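Local structure of bifunctional purine biosynthetic protein ADE5,7 (Cryptococcus neoformans var. grubii serotype A, 7LVO) at residues 67-79 / 410-422. The protein catalyses two ATP-dependent steps of de novo purine synthesis, glycinamide ribonucleotide formation and aminoimidazole ribonucleotide ring closure, the first carried out by the N-terminal half, the part described. Residues are numbered along the deposited sequence; the frame is centred on the assembly and turned at random.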
ATOM      1  N   VAL A  67     -17.713  -3.847  -0.782  1.00 24.66           N
ATOM      2  CA  VAL A  67     -16.621  -3.300   0.013  1.00 19.99           C
ATOM      3  C   VAL A  67     -16.888  -3.684   1.457  1.00 23.66           C
ATOM      4  O   VAL A  67     -17.840  -3.187   2.074  1.00 25.04           O
ATOM      5  CB  VAL A  67     -16.495  -1.778  -0.148  1.00 19.10           C
ATOM      6  CG1 VAL A  67     -15.121  -1.321   0.250  1.00 21.72           C
ATOM      7  CG2 VAL A  67     -16.831  -1.363  -1.578  1.00 20.93           C
ATOM      8  N   CYS A  68     -16.047  -4.560   2.001  1.00 20.44           N
ATOM      9  CA  CYS A  68     -16.214  -5.069   3.357  1.00 25.38           C
ATOM     10  C   CYS A  68     -15.069  -4.591   4.236  1.00 21.75           C
ATOM     11  O   CYS A  68     -13.935  -5.055   4.066  1.00 22.98           O
ATOM     12  CB  CYS A  68     -16.269  -6.600   3.344  1.00 32.92           C
ATOM     13  SG  CYS A  68     -16.477  -7.339   4.981  1.00 27.47           S
ATOM     14  N   PRO A  69     -15.301  -3.676   5.192  1.00 22.90           N
ATOM     15  CA  PRO A  69     -16.583  -3.030   5.502  1.00 20.78           C
ATOM     16  C   PRO A  69     -16.861  -1.788   4.659  1.00 25.64           C
ATOM     17  O   PRO A  69     -17.982  -1.287   4.661  1.00 23.48           O
ATOM     18  CB  PRO A  69     -16.429  -2.654   6.986  1.00 28.78           C
ATOM     19  CG  PRO A  69     -14.956  -2.385   7.135  1.00 24.50           C
ATOM     20  CD  PRO A  69     -14.239  -3.292   6.146  1.00 25.59           C
ATOM     21  N   GLY A  70     -15.848  -1.303   3.938  1.00 17.66           N
ATOM     22  CA  GLY A  70     -16.017  -0.065   3.212  1.00 22.75           C
ATOM     23  C   GLY A  70     -16.074   1.130   4.162  1.00 22.46           C
ATOM     24  O   GLY A  70     -15.830   1.027   5.370  1.00 24.35           O
ATOM     25  N   ASN A  71     -16.397   2.279   3.584  1.00 18.54           N
ATOM     26  CA  ASN A  71     -16.417   3.529   4.343  1.00 29.71           C
ATOM     27  C   ASN A  71     -17.519   4.425   3.787  1.00 24.82           C
ATOM     28  O   ASN A  71     -18.309   4.012   2.937  1.00 26.41           O
ATOM     29  CB  ASN A  71     -15.038   4.206   4.299  1.00 21.74           C
ATOM     30  CG  ASN A  71     -14.583   4.520   2.887  1.00 20.45           C
ATOM     31  OD1 ASN A  71     -15.388   4.804   2.005  1.00 23.56           O
ATOM     32  ND2 ASN A  71     -13.272   4.476   2.672  1.00 20.22           N
ATOM     33  N   GLY A  72     -17.561   5.670   4.266  1.00 26.52           N
ATOM     34  CA  GLY A  72     -18.608   6.583   3.849  1.00 30.01           C
ATOM     35  C   GLY A  72     -18.544   6.943   2.383  1.00 31.53           C
ATOM     36  O   GLY A  72     -19.572   7.247   1.773  1.00 29.15           O
ATOM     37  N   GLY A  73     -17.346   6.906   1.794  1.00 30.63           N
ATOM     38  CA  GLY A  73     -17.230   7.184   0.372  1.00 32.40           C
ATOM     39  C   GLY A  73     -17.841   6.087  -0.483  1.00 26.76           C
ATOM     40  O   GLY A  73     -18.675   6.350  -1.354  1.00 26.31           O
ATOM     41  N   THR A  74     -17.440   4.837  -0.238  1.00 19.74           N
ATOM     42  CA  THR A  74     -18.040   3.722  -0.961  1.00 29.09           C
ATOM     43  C   THR A  74     -19.528   3.607  -0.666  1.00 28.86           C
ATOM     44  O   THR A  74     -20.298   3.173  -1.526  1.00 30.39           O
ATOM     45  CB  THR A  74     -17.326   2.417  -0.601  1.00 24.25           C
ATOM     46  OG1 THR A  74     -17.451   2.170   0.801  1.00 21.28           O
ATOM     47  CG2 THR A  74     -15.844   2.502  -0.962  1.00 29.97           C
ATOM     48  N   ALA A  75     -19.954   4.011   0.534  1.00 27.24           N
ATOM     49  CA  ALA A  75     -21.368   3.943   0.879  1.00 23.48           C
ATOM     50  C   ALA A  75     -22.209   4.886   0.026  1.00 25.34           C
ATOM     51  O   ALA A  75     -23.393   4.624  -0.196  1.00 32.87           O
ATOM     52  CB  ALA A  75     -21.562   4.254   2.361  1.00 28.26           C
ATOM     53  N   LEU A  76     -21.615   5.963  -0.479  1.00 27.98           N
ATOM     54  CA  LEU A  76     -22.345   6.942  -1.270  1.00 28.84           C
ATOM     55  C   LEU A  76     -22.267   6.697  -2.774  1.00 36.82           C
ATOM     56  O   LEU A  76     -23.046   7.299  -3.522  1.00 33.19           O
ATOM     57  CB  LEU A  76     -21.820   8.348  -0.966  1.00 35.61           C
ATOM     58  CG  LEU A  76     -22.105   8.864   0.445  1.00 43.70           C
ATOM     59  CD1 LEU A  76     -21.371  10.168   0.710  1.00 41.14           C
ATOM     60  CD2 LEU A  76     -23.603   9.040   0.644  1.00 41.57           C
ATOM     61  N   MET A  77     -21.359   5.834  -3.233  1.00 27.23           N
ATOM     62  CA  MET A  77     -21.231   5.600  -4.668  1.00 30.90           C
ATOM     63  C   MET A  77     -22.522   5.051  -5.258  1.00 34.25           C
ATOM     64  O   MET A  77     -22.932   5.444  -6.357  1.00 28.77           O
ATOM     65  CB  MET A  77     -20.073   4.638  -4.941  1.00 29.07           C
ATOM     66  CG  MET A  77     -18.715   5.179  -4.578  1.00 24.62           C
ATOM     67  SD  MET A  77     -17.372   4.053  -5.006  1.00 29.04           S
ATOM     68  CE  MET A  77     -17.476   4.075  -6.800  1.00 32.45           C
ATOM     69  N   GLY A  78     -23.170   4.134  -4.553  1.00 30.80           N
ATOM     70  CA  GLY A  78     -24.363   3.524  -5.100  1.00 32.94           C
ATOM     71  C   GLY A  78     -24.041   2.668  -6.315  1.00 34.32           C
ATOM     72  O   GLY A  78     -22.900   2.252  -6.544  1.00 26.27           O
ATOM     73  N   GLY A  79     -25.082   2.407  -7.100  1.00 32.33           N
ATOM     74  CA  GLY A  79     -24.910   1.624  -8.309  1.00 23.50           C
ATOM     75  C   GLY A  79     -24.404   0.227  -7.994  1.00 31.97           C
ATOM     76  O   GLY A  79     -24.999  -0.516  -7.200  1.00 33.05           O
ATOM     77  N   PHE A 410     -11.530  10.538  -2.621  1.00 22.94           N
ATOM     78  CA  PHE A 410     -11.564   9.161  -2.137  1.00 26.77           C
ATOM     79  C   PHE A 410     -11.536   9.187  -0.616  1.00 23.13           C
ATOM     80  O   PHE A 410     -10.619   9.762  -0.018  1.00 20.59           O
ATOM     81  CB  PHE A 410     -10.389   8.349  -2.698  1.00 18.67           C
ATOM     82  CG  PHE A 410     -10.370   8.282  -4.199  1.00 21.11           C
ATOM     83  CD1 PHE A 410     -11.442   7.738  -4.894  1.00 25.61           C
ATOM     84  CD2 PHE A 410      -9.281   8.762  -4.922  1.00 20.85           C
ATOM     85  CE1 PHE A 410     -11.429   7.671  -6.279  1.00 28.08           C
ATOM     86  CE2 PHE A 410      -9.260   8.693  -6.300  1.00 22.37           C
ATOM     87  CZ  PHE A 410     -10.333   8.147  -6.982  1.00 21.95           C
ATOM     88  N   HIS A 411     -12.535   8.560   0.002  1.00 24.68           N
ATOM     89  CA  HIS A 411     -12.660   8.568   1.454  1.00 26.46           C
ATOM     90  C   HIS A 411     -11.807   7.467   2.084  1.00 22.27           C
ATOM     91  O   HIS A 411     -11.694   6.359   1.550  1.00 19.19           O
ATOM     92  CB  HIS A 411     -14.123   8.381   1.868  1.00 23.53           C
ATOM     93  CG  HIS A 411     -15.041   9.468   1.408  1.00 26.91           C
ATOM     94  ND1 HIS A 411     -16.173   9.825   2.110  1.00 28.26           N
ATOM     95  CD2 HIS A 411     -15.000  10.279   0.322  1.00 25.53           C
ATOM     96  CE1 HIS A 411     -16.788  10.808   1.475  1.00 33.38           C
ATOM     97  NE2 HIS A 411     -16.097  11.102   0.389  1.00 30.49           N
ATOM     98  N   ALA A 412     -11.220   7.773   3.232  1.00 27.41           N
ATOM     99  CA  ALA A 412     -10.519   6.777   4.039  1.00 17.64           C
ATOM    100  C   ALA A 412     -11.295   6.615   5.360  1.00 27.12           C
ATOM    101  O   ALA A 412     -12.233   5.839   5.417  1.00 20.48           O
ATOM    102  CB  ALA A 412      -9.064   7.175   4.251  1.00 25.70           C
ATOM    103  N   GLY A 413     -10.936   7.410   6.370  1.00 28.01           N
ATOM    104  CA  GLY A 413     -11.634   7.311   7.644  1.00 33.54           C
ATOM    105  C   GLY A 413     -12.908   8.131   7.715  1.00 31.98           C
ATOM    106  O   GLY A 413     -12.942   9.182   8.362  1.00 26.88           O
ATOM    107  N   THR A 414     -13.954   7.674   7.030  1.00 31.78           N
ATOM    108  CA  THR A 414     -15.261   8.313   7.071  1.00 25.85           C
ATOM    109  C   THR A 414     -16.334   7.245   7.261  1.00 28.93           C
ATOM    110  O   THR A 414     -16.084   6.046   7.106  1.00 28.81           O
ATOM    111  CB  THR A 414     -15.550   9.123   5.800  1.00 28.90           C
ATOM    112  OG1 THR A 414     -15.682   8.239   4.680  1.00 27.93           O
ATOM    113  CG2 THR A 414     -14.439  10.133   5.535  1.00 22.00           C
ATOM    114  N   LYS A 415     -17.544   7.698   7.585  1.00 33.00           N
ATOM    115  CA  LYS A 415     -18.660   6.795   7.820  1.00 31.89           C
ATOM    116  C   LYS A 415     -19.954   7.574   7.656  1.00 33.85           C
ATOM    117  O   LYS A 415     -20.006   8.779   7.923  1.00 38.37           O
ATOM    118  CB  LYS A 415     -18.588   6.168   9.216  1.00 35.26           C
ATOM    119  CG  LYS A 415     -19.542   5.004   9.427  1.00 48.46           C
ATOM    120  CD  LYS A 415     -19.719   4.694  10.911  1.00 51.85           C
ATOM    121  CE  LYS A 415     -20.477   3.388  11.120  1.00 55.23           C
ATOM    122  NZ  LYS A 415     -21.747   3.336  10.337  1.00 53.58           N
ATOM    123  N   ARG A 416     -20.994   6.877   7.204  1.00 38.83           N
ATOM    124  CA  ARG A 416     -22.329   7.449   7.125  1.00 41.90           C
ATOM    125  C   ARG A 416     -23.105   7.110   8.393  1.00 45.43           C
ATOM    126  O   ARG A 416     -22.985   6.007   8.933  1.00 48.23           O
ATOM    127  CB  ARG A 416     -23.077   6.931   5.898  1.00 51.96           C
ATOM    128  CG  ARG A 416     -22.616   7.538   4.584  1.00 43.58           C
ATOM    129  CD  ARG A 416     -23.044   8.990   4.451  1.00 53.65           C
ATOM    130  NE  ARG A 416     -24.454   9.129   4.105  1.00 49.47           N
ATOM    131  CZ  ARG A 416     -25.080  10.290   3.966  1.00 52.70           C
ATOM    132  NH1 ARG A 416     -24.454  11.440   4.159  1.00 47.77           N
ATOM    133  NH2 ARG A 416     -26.367  10.300   3.624  1.00 59.94           N
ATOM    134  N   SER A 417     -23.910   8.063   8.859  1.00 85.95           N
ATOM    135  CA  SER A 417     -24.686   7.862  10.080  1.00 85.95           C
ATOM    136  C   SER A 417     -25.812   8.887  10.106  1.00 85.95           C
ATOM    137  O   SER A 417     -25.563  10.070  10.354  1.00 85.95           O
ATOM    138  CB  SER A 417     -23.795   7.989  11.310  1.00 40.76           C
ATOM    139  OG  SER A 417     -23.255   9.292  11.410  1.00 40.76           O
ATOM    140  N   ASP A 418     -27.037   8.434   9.850  1.00109.44           N
ATOM    141  CA  ASP A 418     -28.220   9.289   9.928  1.00109.44           C
ATOM    142  C   ASP A 418     -28.157  10.414   8.896  1.00109.44           C
ATOM    143  O   ASP A 418     -28.396  11.584   9.198  1.00109.44           O
ATOM    144  CB  ASP A 418     -28.394   9.850  11.343  1.00 54.43           C
ATOM    145  CG  ASP A 418     -28.378   8.765  12.404  1.00 54.43           C
ATOM    146  OD1 ASP A 418     -28.757   7.613  12.091  1.00 54.43           O
ATOM    147  OD2 ASP A 418     -27.983   9.062  13.553  1.00 54.43           O
ATOM    148  N   ASN A 419     -27.828  10.045   7.661  1.00 85.25           N
ATOM    149  CA  ASN A 419     -27.786  10.982   6.542  1.00 85.25           C
ATOM    150  C   ASN A 419     -26.781  12.107   6.806  1.00 85.25           C
ATOM    151  O   ASN A 419     -27.123  13.291   6.849  1.00 85.25           O
ATOM    152  CB  ASN A 419     -29.181  11.544   6.250  1.00 62.12           C
ATOM    153  CG  ASN A 419     -29.255  12.261   4.911  1.00 62.12           C
ATOM    154  OD1 ASN A 419     -28.540  11.918   3.966  1.00 62.12           O
ATOM    155  ND2 ASN A 419     -30.123  13.262   4.824  1.00 62.12           N
ATOM    156  N   VAL A 420     -25.522  11.711   6.986  1.00 56.93           N
ATOM    157  CA  VAL A 420     -24.430  12.660   7.176  1.00 52.95           C
ATOM    158  C   VAL A 420     -23.112  11.903   7.267  1.00 50.14           C
ATOM    159  O   VAL A 420     -23.011  10.881   7.957  1.00 46.28           O
ATOM    160  CB  VAL A 420     -24.652  13.532   8.426  1.00 57.60           C
ATOM    161  CG1 VAL A 420     -24.606  12.678   9.685  1.00 53.41           C
ATOM    162  CG2 VAL A 420     -23.618  14.641   8.487  1.00 52.55           C
ATOM    163  N   THR A 421     -22.094  12.398   6.570  1.00 32.33           N
ATOM    164  CA  THR A 421     -20.774  11.787   6.592  1.00 35.21           C
ATOM    165  C   THR A 421     -19.946  12.395   7.716  1.00 31.27           C
ATOM    166  O   THR A 421     -19.842  13.622   7.825  1.00 36.30           O
ATOM    167  CB  THR A 421     -20.066  11.976   5.249  1.00 30.49           C
ATOM    168  OG1 THR A 421     -20.910  11.494   4.198  1.00 36.81           O
ATOM    169  CG2 THR A 421     -18.748  11.217   5.228  1.00 31.96           C
ATOM    170  N   VAL A 422     -19.347  11.537   8.537  1.00 28.65           N
ATOM    171  CA  VAL A 422     -18.555  11.976   9.678  1.00 29.94           C
ATOM    172  C   VAL A 422     -17.191  11.310   9.619  1.00 28.53           C
ATOM    173  O   VAL A 422     -17.031  10.228   9.048  1.00 27.56           O
ATOM    174  CB  VAL A 422     -19.247  11.660  11.023  1.00 31.09           C
ATOM    175  CG1 VAL A 422     -20.642  12.278  11.062  1.00 35.20           C
ATOM    176  CG2 VAL A 422     -19.315  10.153  11.243  1.00 28.84           C
TER
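The imidazole of His411 lies against the backbone of Gly73, whose CA sits 3.5 Å from the ring centroid and 23° off the normal, a CH-pi contact over one face. With no side chain at Gly73, helix 72-77 settles on the ring, Gly73 CA 3.3 Å from His411 CG. Thr414 helps hold the ring's rotation from its edge: OG1 lies in the ring plane, 3.1 Å from His411 ND1, in a hydrogen bond that either partner could donate. Placed between its backbone N and carbonyl carbon (chi1 67°), OG1 also takes a weak bond from Gly72 N, which reaches Thr414 O weakly too, at 3.2 Å. Asn71 caps the helix with OD1, which accepts from Thr74 N at 3.0 Å, nearly straight, and weakly from Gly73 N, while Asn71 N donates to Thr74 OG1, completing a capping box. Its ND2 turns to His411 O (2.7 Å) and Ala412 O, both bent and weak, and also bonds Ala45 O. At the exposed end, Leu76 CD2 lies over one face of the Arg416 guanidinium, toward its rim and 3.6 Å from NE, the bent arginine chain crossing the leucine at about a right angle; Arg416 NH2 bonds Asn419 OD1. Helix 72-77 and its cap thus dock N domain on C domain: one buried amide, Asn71, both caps the helix and ties it to the strands by individually weak bonds.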